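Local coordinates for ATP-dependent RNA helicase HrpB (Escherichia coli, PDB 6EUD), which hydrolyses ATP to ADP and phosphate, binds single-stranded RNA and belongs to the DEAH/RHA group of RNA helicases, at residues L495-F499 against L535-L539; N454-G458 against L552-L556; F499-I503 against Q514-G518. All coordinates share one frame; numbering follows the deposited sequence.

The three contacts tie one small curled beta sheet to the chain around it. Contact 1 sets the end of helix 491-498 on strand 534-542, contact 2 brings the start of helix 457-462 to neighbouring strand 554-556, and contact 3 secures the loop leading from contact 1 into the sheet. Contacts 1 and 2, centres 10 Å apart, are joined by Ile536 N to Leu555 O at 2.8 Å, probably a hydrogen bond. Contacts 1 and 3, about 8 Å apart between centres, share Phe499. Contacts 2 and 3 (centres about 15 Å, nearest atoms about 7 Å apart) do not touch. All lie away from the predicted ATP site and DEFH box; an ethanediol sits at contact 3.

Contact 1: residues L495-F499 against L535-L539; sequences LAGAF and LIAPL
Phe499 meets Pro538, and Leu495 meets Ile536, where the last turn of helix 491-498 packs on strand 534-542. This is a helix-on-sheet interface, in a curled sheet consistent with the OB-fold domain known from DEAH/RHA helicases. Alternation along the strand decides who takes part: Ile536 and Pro538 point toward the helix end and the following Phe499, whereas Ala537 turns away and meets Ala554.

The aromatic part is a CH-pi contact. Pro538 CB stands 3.7 Å from the centroid of the Phe499 ring and only 11° off the ring normal, so it sits almost centrally over one face, the two side chains crossing at about a right angle. With CG anti to the carbonyl carbon (chi1 -58°), the phenyl group is carried back beside its own backbone N, and Leu495 O lies in plane at its edge. The same carbonyl oxygen accepts Phe499 N at 2.7 Å, closing the final helical turn just where the chain leaves helical geometry.

The aliphatic part centres on the two branches of Ile536. The longer one, fully extended, brings CD1 to the helix backbone, 3.8 Å from Ala496 N, and to Leu495 CB at 3.9 Å. Leu495 and Ile536 cross obliquely.

Around the contact, Met426 and Ile442 touch Leu495, while Leu446 of helix 433-447 touches both Phe499 and Pro538, leaving the interface buried. The shorter branch of Ile536 fills the middle: its CG2 lies 4.1 Å from Leu495 CD1, 4.1 Å from Phe499 CB and 4.0 Å from Phe499 O.

Contact 2: residues N454-G458 against L552-L556; sequences NSDLG and LLALL
Ser455 and Leu457 grip Ala554 from either side of Asp456, a single beta bridge with the hydrogen-bond pattern of a parallel pair, set immediately before helix 457-462. Ala554 N donates to Ser455 O at 2.7 Å, and Leu457 N donates to Ala554 O, also at 2.7 Å and almost straight (177° at the hydrogen). Weaker CA-H...O contacts line the same path, with Ser455 CA lying 3.3 Å from Leu552 O.

Apolar groups close in beside the bridge. Leu553 CD2 comes up to Asn454 O at 3.5 Å, while Leu457 CD1 and Leu553 CD1 meet at 4.2 Å. Leu555, whose CG is anti to the backbone N (chi1 -167°), extends CD1 alongside Gly458 N at 3.7 Å.

Asp456 is the N-cap. Its OD1 accepts Gly458 N at 2.9 Å, the donor arriving from above the carboxylate plane, 67° out of it. Asn454 OD1 in turn receives a weak bond from Asp456 N, adding a second tie before the helix. With the carboxylate cut back to an alanine here, Gly458 N is likely to lose its capping acceptor, leaving the first helical turn less firmly held.

Farther out, Ser455 OG is hydrogen-bonded to Asp527, Ile442 and Ile445 of helix 433-447 back Leu457, and Leu495 touches both Leu457 and Leu555. The chemistry thus divides the work: the bridge engages both the N-H and the carbonyl of Ala554, the aspartate serves the helix start, where its negative charge would be expected to suit the helix dipole, and Leu457, Leu553 and Leu555 pack the join against helices 433-447 and 491-498.

Contact 3: residues F499-I503 against Q514-G518; sequences FADRI and QLANG. With EDO (1,2-ethanediol), chain C.
At the open end of the antiparallel hairpin of strands 503-506 and 512-515, Ile503 meets Ala516, where the loop after helix 491-498 enters the sheet beside a type I turn from Leu515 to Gly518. Ala516 N donates to Ile503 O at 2.9 Å, and the donor lies nearly along the axis of that carbonyl. Leu515 CA adds a CA-H...O contact to the same oxygen at 3.3 Å. Two residues earlier in the loop, Asp501 O receives a weak bond from Asn517 N, while Ala516 CB presses on Ala500 O at 3.3 Å.

The turn is braced from within. Gly518 N returns to Leu515 O, and Gln514 NE2 bonds to Gly518 O at 3.0 Å, coming from above the carbonyl plane; Gln514 OE1 is taken by Arg507. Asn517 OD1 accepts Met519 N, leading the chain onward.

Asp501 turns its CG into the tight place between backbone N and carbonyl carbon (chi1 53°). There OD2 accepts a hydrogen bond from ethanediol O2 at 2.9 Å, a molecule probably taken from the crystallisation liquor, and also forms a salt bridge with Arg422. Because Arg422 lies close to Arg502, a like charge, the Asp501 carboxylate is likely to offset part of the positive charge gathered here, while the hydrogen bonds across the contact are backbone ones, one of them weak, backed by the Ala516 and Asn517 side chains.

Contact 1: residues L495-F499 against L535-L539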
ATOM      1  N   LEU A 495      -1.125  25.417   3.822  1.00 31.85           N
ATOM      2  CA  LEU A 495      -1.543  24.125   4.321  1.00 38.62           C
ATOM      3  C   LEU A 495      -2.749  23.574   3.572  1.00 41.78           C
ATOM      4  O   LEU A 495      -2.787  22.392   3.223  1.00 44.63           O
ATOM      5  CB  LEU A 495      -1.892  24.210   5.800  1.00 40.14           C
ATOM      6  CG  LEU A 495      -0.828  24.020   6.865  1.00 38.17           C
ATOM      7  CD1 LEU A 495      -1.535  23.773   8.201  1.00 35.87           C
ATOM      8  CD2 LEU A 495       0.130  22.882   6.524  1.00 34.49           C
ATOM      9  N   ALA A 496      -3.738  24.440   3.366  1.00 40.98           N
ATOM     10  CA  ALA A 496      -4.977  24.088   2.675  1.00 42.27           C
ATOM     11  C   ALA A 496      -4.717  23.358   1.359  1.00 44.34           C
ATOM     12  O   ALA A 496      -5.414  22.405   1.046  1.00 49.93           O
ATOM     13  CB  ALA A 496      -5.823  25.341   2.418  1.00 39.46           C
ATOM     14  N   GLY A 497      -3.712  23.799   0.605  1.00 38.58           N
ATOM     15  CA  GLY A 497      -3.389  23.175  -0.664  1.00 37.57           C
ATOM     16  C   GLY A 497      -2.862  21.757  -0.512  1.00 40.96           C
ATOM     17  O   GLY A 497      -3.358  20.827  -1.156  1.00 45.30           O
ATOM     18  N   ALA A 498      -1.878  21.584   0.368  1.00 33.51           N
ATOM     19  CA  ALA A 498      -1.179  20.317   0.490  1.00 32.91           C
ATOM     20  C   ALA A 498      -1.850  19.332   1.455  1.00 32.05           C
ATOM     21  O   ALA A 498      -1.522  18.152   1.454  1.00 32.70           O
ATOM     22  CB  ALA A 498       0.258  20.565   0.919  1.00 25.57           C
ATOM     23  N   PHE A 499      -2.775  19.809   2.281  1.00 29.79           N
ATOM     24  CA  PHE A 499      -3.459  18.939   3.233  1.00 29.67           C
ATOM     25  C   PHE A 499      -4.966  19.142   3.227  1.00 36.06           C
ATOM     26  O   PHE A 499      -5.603  19.070   4.274  1.00 39.03           O
ATOM     27  CB  PHE A 499      -2.917  19.175   4.637  1.00 29.80           C
ATOM     28  CG  PHE A 499      -1.437  18.955   4.756  1.00 32.61           C
ATOM     29  CD1 PHE A 499      -0.544  19.992   4.529  1.00 31.66           C
ATOM     30  CD2 PHE A 499      -0.935  17.703   5.072  1.00 31.51           C
ATOM     31  CE1 PHE A 499       0.816  19.779   4.637  1.00 29.75           C
ATOM     32  CE2 PHE A 499       0.434  17.482   5.177  1.00 28.06           C
ATOM     33  CZ  PHE A 499       1.306  18.517   4.967  1.00 28.74           C
ATOM     34  N   LEU A 535     -10.309  23.209  11.652  1.00 47.25           N
ATOM     35  CA  LEU A 535      -8.859  23.074  11.724  1.00 50.62           C
ATOM     36  C   LEU A 535      -8.287  22.522  10.431  1.00 52.23           C
ATOM     37  O   LEU A 535      -9.018  22.031   9.582  1.00 41.53           O
ATOM     38  CB  LEU A 535      -8.449  22.156  12.872  1.00 47.81           C
ATOM     39  CG  LEU A 535      -9.020  22.428  14.262  1.00 50.38           C
ATOM     40  CD1 LEU A 535      -8.668  21.270  15.202  1.00 46.04           C
ATOM     41  CD2 LEU A 535      -8.518  23.780  14.799  1.00 47.54           C
ATOM     42  N   ILE A 536      -6.970  22.618  10.283  1.00 50.68           N
ATOM     43  CA  ILE A 536      -6.259  21.809   9.298  1.00 46.51           C
ATOM     44  C   ILE A 536      -5.292  20.966  10.106  1.00 43.99           C
ATOM     45  O   ILE A 536      -4.490  21.518  10.852  1.00 46.71           O
ATOM     46  CB  ILE A 536      -5.482  22.646   8.258  1.00 49.89           C
ATOM     47  CG1 ILE A 536      -6.381  23.704   7.619  1.00 45.94           C
ATOM     48  CG2 ILE A 536      -4.938  21.724   7.184  1.00 48.89           C
ATOM     49  CD1 ILE A 536      -5.694  24.517   6.593  1.00 42.54           C
ATOM     50  N   ALA A 537      -5.384  19.647   9.998  1.00 40.21           N
ATOM     51  CA  ALA A 537      -4.543  18.771  10.808  1.00 44.40           C
ATOM     52  C   ALA A 537      -3.584  17.966   9.949  1.00 39.65           C
ATOM     53  O   ALA A 537      -3.879  16.828   9.587  1.00 38.75           O
ATOM     54  CB  ALA A 537      -5.399  17.835  11.655  1.00 40.54           C
ATOM     55  N   PRO A 538      -2.423  18.551   9.628  1.00 42.94           N
ATOM     56  CA  PRO A 538      -1.471  17.838   8.775  1.00 45.68           C
ATOM     57  C   PRO A 538      -0.874  16.584   9.429  1.00 45.07           C
ATOM     58  O   PRO A 538      -0.620  15.611   8.727  1.00 45.82           O
ATOM     59  CB  PRO A 538      -0.390  18.898   8.497  1.00 40.44           C
ATOM     60  CG  PRO A 538      -0.529  19.884   9.549  1.00 44.24           C
ATOM     61  CD  PRO A 538      -1.980  19.930   9.900  1.00 41.22           C
ATOM     62  N   LEU A 539      -0.667  16.605  10.740  1.00 46.21           N
ATOM     63  CA  LEU A 539      -0.049  15.469  11.422  1.00 50.44           C
ATOM     64  C   LEU A 539      -1.053  14.669  12.267  1.00 51.09           C
ATOM     65  O   LEU A 539      -1.652  15.188  13.218  1.00 52.07           O
ATOM     66  CB  LEU A 539       1.107  15.957  12.296  1.00 55.70           C
ATOM     67  CG  LEU A 539       2.205  14.950  12.614  1.00 57.43           C
ATOM     68  CD1 LEU A 539       2.775  14.378  11.337  1.00 58.42           C
ATOM     69  CD2 LEU A 539       3.280  15.625  13.423  1.00 61.65           C
TER

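Contact 2: residues N454-G458 against L552-L556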
ATOM      1  N   ASN A 454       2.196  19.371  22.492  1.00 84.48           N
ATOM      2  CA  ASN A 454       1.448  20.550  22.067  1.00 73.03           C
ATOM      3  C   ASN A 454       0.894  20.409  20.648  1.00 62.65           C
ATOM      4  O   ASN A 454       1.624  20.094  19.703  1.00 58.90           O
ATOM      5  CB  ASN A 454       2.317  21.795  22.168  1.00 70.84           C
ATOM      6  CG  ASN A 454       1.499  23.060  22.244  1.00 76.16           C
ATOM      7  OD1 ASN A 454       0.342  23.098  21.816  1.00 78.59           O
ATOM      8  ND2 ASN A 454       2.102  24.117  22.773  1.00 80.01           N
ATOM      9  N   SER A 455      -0.403  20.653  20.504  1.00 56.18           N
ATOM     10  CA  SER A 455      -1.084  20.312  19.261  1.00 53.99           C
ATOM     11  C   SER A 455      -1.162  21.479  18.283  1.00 50.22           C
ATOM     12  O   SER A 455      -1.378  21.264  17.086  1.00 51.55           O
ATOM     13  CB  SER A 455      -2.501  19.797  19.542  1.00 52.57           C
ATOM     14  OG  SER A 455      -3.352  20.862  19.924  1.00 56.61           O
ATOM     15  N   ASP A 456      -1.011  22.705  18.783  1.00 43.98           N
ATOM     16  CA  ASP A 456      -1.080  23.876  17.920  1.00 45.41           C
ATOM     17  C   ASP A 456       0.190  24.030  17.057  1.00 50.22           C
ATOM     18  O   ASP A 456       1.303  24.200  17.572  1.00 53.33           O
ATOM     19  CB  ASP A 456      -1.336  25.131  18.756  1.00 44.31           C
ATOM     20  CG  ASP A 456      -1.592  26.355  17.903  1.00 55.13           C
ATOM     21  OD1 ASP A 456      -1.766  26.195  16.670  1.00 63.69           O
ATOM     22  OD2 ASP A 456      -1.657  27.478  18.459  1.00 58.20           O
ATOM     23  N   LEU A 457       0.008  23.950  15.739  1.00 49.79           N
ATOM     24  CA  LEU A 457       1.105  24.122  14.783  1.00 45.41           C
ATOM     25  C   LEU A 457       1.590  25.583  14.758  1.00 44.69           C
ATOM     26  O   LEU A 457       2.743  25.865  14.423  1.00 45.36           O
ATOM     27  CB  LEU A 457       0.666  23.682  13.388  1.00 41.12           C
ATOM     28  CG  LEU A 457       1.635  23.940  12.235  1.00 41.08           C
ATOM     29  CD1 LEU A 457       2.899  23.094  12.347  1.00 37.43           C
ATOM     30  CD2 LEU A 457       0.950  23.731  10.901  1.00 43.34           C
ATOM     31  N   GLY A 458       0.711  26.504  15.135  1.00 43.52           N
ATOM     32  CA  GLY A 458       1.070  27.906  15.242  1.00 40.09           C
ATOM     33  C   GLY A 458       2.038  28.159  16.383  1.00 43.43           C
ATOM     34  O   GLY A 458       2.820  29.107  16.363  1.00 48.80           O
ATOM     35  N   LEU A 552      -2.208  15.390  16.095  1.00 54.54           N
ATOM     36  CA  LEU A 552      -0.932  15.656  16.761  1.00 50.85           C
ATOM     37  C   LEU A 552      -0.490  17.100  16.565  1.00 50.68           C
ATOM     38  O   LEU A 552      -0.049  17.747  17.516  1.00 51.80           O
ATOM     39  CB  LEU A 552       0.151  14.706  16.250  1.00 48.85           C
ATOM     40  CG  LEU A 552      -0.058  13.197  16.391  1.00 49.43           C
ATOM     41  CD1 LEU A 552       1.121  12.476  15.786  1.00 45.79           C
ATOM     42  CD2 LEU A 552      -0.247  12.788  17.862  1.00 47.48           C
ATOM     43  N   LEU A 553      -0.590  17.592  15.327  1.00 51.70           N
ATOM     44  CA  LEU A 553      -0.310  18.996  15.010  1.00 52.17           C
ATOM     45  C   LEU A 553      -1.405  19.555  14.123  1.00 50.90           C
ATOM     46  O   LEU A 553      -1.736  18.972  13.081  1.00 50.98           O
ATOM     47  CB  LEU A 553       1.046  19.158  14.317  1.00 51.65           C
ATOM     48  CG  LEU A 553       2.286  19.227  15.201  1.00 53.43           C
ATOM     49  CD1 LEU A 553       3.515  19.407  14.318  1.00 50.48           C
ATOM     50  CD2 LEU A 553       2.160  20.336  16.231  1.00 48.45           C
ATOM     51  N   ALA A 554      -1.978  20.682  14.527  1.00 45.40           N
ATOM     52  CA  ALA A 554      -3.070  21.269  13.754  1.00 44.77           C
ATOM     53  C   ALA A 554      -3.050  22.777  13.838  1.00 45.85           C
ATOM     54  O   ALA A 554      -2.446  23.368  14.747  1.00 47.20           O
ATOM     55  CB  ALA A 554      -4.418  20.740  14.221  1.00 44.65           C
ATOM     56  N   LEU A 555      -3.731  23.387  12.879  1.00 45.37           N
ATOM     57  CA  LEU A 555      -3.834  24.834  12.805  1.00 49.95           C
ATOM     58  C   LEU A 555      -5.307  25.204  12.794  1.00 46.71           C
ATOM     59  O   LEU A 555      -6.121  24.511  12.157  1.00 45.56           O
ATOM     60  CB  LEU A 555      -3.128  25.372  11.552  1.00 50.35           C
ATOM     61  CG  LEU A 555      -2.913  26.889  11.564  1.00 56.45           C
ATOM     62  CD1 LEU A 555      -1.718  27.249  12.446  1.00 48.75           C
ATOM     63  CD2 LEU A 555      -2.767  27.448  10.153  1.00 55.99           C
ATOM     64  N   LEU A 556      -5.653  26.268  13.512  1.00 48.31           N
ATOM     65  CA  LEU A 556      -7.024  26.747  13.520  1.00 57.72           C
ATOM     66  C   LEU A 556      -7.221  27.676  12.343  1.00 56.12           C
ATOM     67  O   LEU A 556      -6.358  28.490  12.024  1.00 54.69           O
ATOM     68  CB  LEU A 556      -7.377  27.443  14.839  1.00 59.46           C
ATOM     69  CG  LEU A 556      -6.909  28.866  15.130  1.00 64.16           C
ATOM     70  CD1 LEU A 556      -7.927  29.897  14.671  1.00 64.18           C
ATOM     71  CD2 LEU A 556      -6.637  29.025  16.630  1.00 70.45           C
TER

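Contact 3: residues F499-I503 against Q514-G518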
ATOM      1  N   PHE A 499      -2.775  19.809   2.281  1.00 29.79           N
ATOM      2  CA  PHE A 499      -3.459  18.939   3.233  1.00 29.67           C
ATOM      3  C   PHE A 499      -4.966  19.142   3.227  1.00 36.06           C
ATOM      4  O   PHE A 499      -5.603  19.070   4.274  1.00 39.03           O
ATOM      5  CB  PHE A 499      -2.917  19.175   4.637  1.00 29.80           C
ATOM      6  CG  PHE A 499      -1.437  18.955   4.756  1.00 32.61           C
ATOM      7  CD1 PHE A 499      -0.544  19.992   4.529  1.00 31.66           C
ATOM      8  CD2 PHE A 499      -0.935  17.703   5.072  1.00 31.51           C
ATOM      9  CE1 PHE A 499       0.816  19.779   4.637  1.00 29.75           C
ATOM     10  CE2 PHE A 499       0.434  17.482   5.177  1.00 28.06           C
ATOM     11  CZ  PHE A 499       1.306  18.517   4.967  1.00 28.74           C
ATOM     12  N   ALA A 500      -5.537  19.401   2.051  1.00 37.85           N
ATOM     13  CA  ALA A 500      -6.978  19.655   1.923  1.00 35.15           C
ATOM     14  C   ALA A 500      -7.845  18.519   2.491  1.00 35.05           C
ATOM     15  O   ALA A 500      -8.886  18.765   3.092  1.00 38.29           O
ATOM     16  CB  ALA A 500      -7.327  19.897   0.478  1.00 31.60           C
ATOM     17  N   ASP A 501      -7.411  17.278   2.284  1.00 34.89           N
ATOM     18  CA  ASP A 501      -8.106  16.101   2.794  1.00 34.87           C
ATOM     19  C   ASP A 501      -8.024  15.998   4.320  1.00 40.28           C
ATOM     20  O   ASP A 501      -8.692  15.149   4.924  1.00 41.09           O
ATOM     21  CB  ASP A 501      -7.517  14.837   2.170  1.00 31.45           C
ATOM     22  CG  ASP A 501      -6.006  14.762   2.337  1.00 30.82           C
ATOM     23  OD1 ASP A 501      -5.360  15.824   2.325  1.00 37.96           O
ATOM     24  OD2 ASP A 501      -5.444  13.661   2.475  1.00 30.53           O
ATOM     25  N   ARG A 502      -7.189  16.836   4.939  1.00 38.50           N
ATOM     26  CA  ARG A 502      -7.041  16.780   6.390  1.00 36.84           C
ATOM     27  C   ARG A 502      -7.573  18.031   7.070  1.00 35.70           C
ATOM     28  O   ARG A 502      -7.285  18.269   8.234  1.00 41.25           O
ATOM     29  CB  ARG A 502      -5.585  16.549   6.767  1.00 34.21           C
ATOM     30  CG  ARG A 502      -5.061  15.268   6.190  1.00 31.54           C
ATOM     31  CD  ARG A 502      -3.623  15.031   6.558  1.00 32.22           C
ATOM     32  NE  ARG A 502      -3.132  13.822   5.912  1.00 34.42           N
ATOM     33  CZ  ARG A 502      -1.860  13.451   5.922  1.00 37.59           C
ATOM     34  NH1 ARG A 502      -0.948  14.203   6.531  1.00 41.19           N
ATOM     35  NH2 ARG A 502      -1.500  12.335   5.317  1.00 34.12           N
ATOM     36  N   ILE A 503      -8.341  18.828   6.333  1.00 38.58           N
ATOM     37  CA  ILE A 503      -9.190  19.856   6.925  1.00 43.70           C
ATOM     38  C   ILE A 503     -10.196  19.207   7.869  1.00 53.94           C
ATOM     39  O   ILE A 503     -10.862  18.240   7.500  1.00 58.06           O
ATOM     40  CB  ILE A 503      -9.933  20.631   5.855  1.00 39.86           C
ATOM     41  CG1 ILE A 503      -8.941  21.487   5.061  1.00 39.41           C
ATOM     42  CG2 ILE A 503     -11.048  21.451   6.484  1.00 35.59           C
ATOM     43  CD1 ILE A 503      -9.533  22.154   3.832  1.00 36.92           C
ATOM     44  N   GLN A 514     -14.341  15.436  12.083  1.00 51.06           N
ATOM     45  CA  GLN A 514     -14.287  14.642  10.862  1.00 50.03           C
ATOM     46  C   GLN A 514     -13.392  15.335   9.834  1.00 47.35           C
ATOM     47  O   GLN A 514     -13.479  16.567   9.639  1.00 46.15           O
ATOM     48  CB  GLN A 514     -15.687  14.416  10.290  1.00 51.73           C
ATOM     49  CG  GLN A 514     -15.689  13.540   9.053  1.00 53.59           C
ATOM     50  CD  GLN A 514     -17.082  13.253   8.522  1.00 55.22           C
ATOM     51  OE1 GLN A 514     -17.935  14.147   8.431  1.00 55.86           O
ATOM     52  NE2 GLN A 514     -17.324  11.989   8.176  1.00 54.43           N
ATOM     53  N   LEU A 515     -12.525  14.564   9.182  1.00 45.67           N
ATOM     54  CA  LEU A 515     -11.658  15.144   8.151  1.00 46.13           C
ATOM     55  C   LEU A 515     -12.380  15.186   6.801  1.00 46.94           C
ATOM     56  O   LEU A 515     -13.367  14.470   6.596  1.00 50.93           O
ATOM     57  CB  LEU A 515     -10.348  14.364   8.029  1.00 46.14           C
ATOM     58  CG  LEU A 515      -9.490  14.219   9.292  1.00 44.30           C
ATOM     59  CD1 LEU A 515      -8.170  13.581   8.945  1.00 43.51           C
ATOM     60  CD2 LEU A 515      -9.262  15.551   9.983  1.00 44.95           C
ATOM     61  N   ALA A 516     -11.891  16.021   5.888  1.00 43.31           N
ATOM     62  CA  ALA A 516     -12.492  16.148   4.561  1.00 44.03           C
ATOM     63  C   ALA A 516     -12.528  14.812   3.803  1.00 45.16           C
ATOM     64  O   ALA A 516     -13.358  14.617   2.916  1.00 48.34           O
ATOM     65  CB  ALA A 516     -11.749  17.205   3.730  1.00 41.86           C
ATOM     66  N   ASN A 517     -11.635  13.894   4.151  1.00 45.30           N
ATOM     67  CA  ASN A 517     -11.583  12.621   3.450  1.00 51.22           C
ATOM     68  C   ASN A 517     -12.555  11.636   4.109  1.00 57.06           C
ATOM     69  O   ASN A 517     -12.625  10.462   3.745  1.00 56.72           O
ATOM     70  CB  ASN A 517     -10.153  12.079   3.428  1.00 45.40           C
ATOM     71  CG  ASN A 517      -9.655  11.697   4.800  1.00 46.52           C
ATOM     72  OD1 ASN A 517     -10.333  11.919   5.805  1.00 49.05           O
ATOM     73  ND2 ASN A 517      -8.451  11.132   4.857  1.00 42.98           N
ATOM     74  N   GLY A 518     -13.285  12.141   5.101  1.00 60.90           N
ATOM     75  CA  GLY A 518     -14.398  11.426   5.689  1.00 57.88           C
ATOM     76  C   GLY A 518     -14.074  10.714   6.979  1.00 56.19           C
ATOM     77  O   GLY A 518     -14.979  10.252   7.671  1.00 60.81           O
TER
HETATM   78  C1  EDO C 902      -6.972  12.296  -0.927  1.00 56.79           C
HETATM   79  O1  EDO C 902      -6.006  11.385  -1.383  1.00 52.09           O
HETATM   80  C2  EDO C 902      -7.765  11.693   0.243  1.00 60.52           C
HETATM   81  O2  EDO C 902      -6.916  11.401   1.371  1.00 59.61           O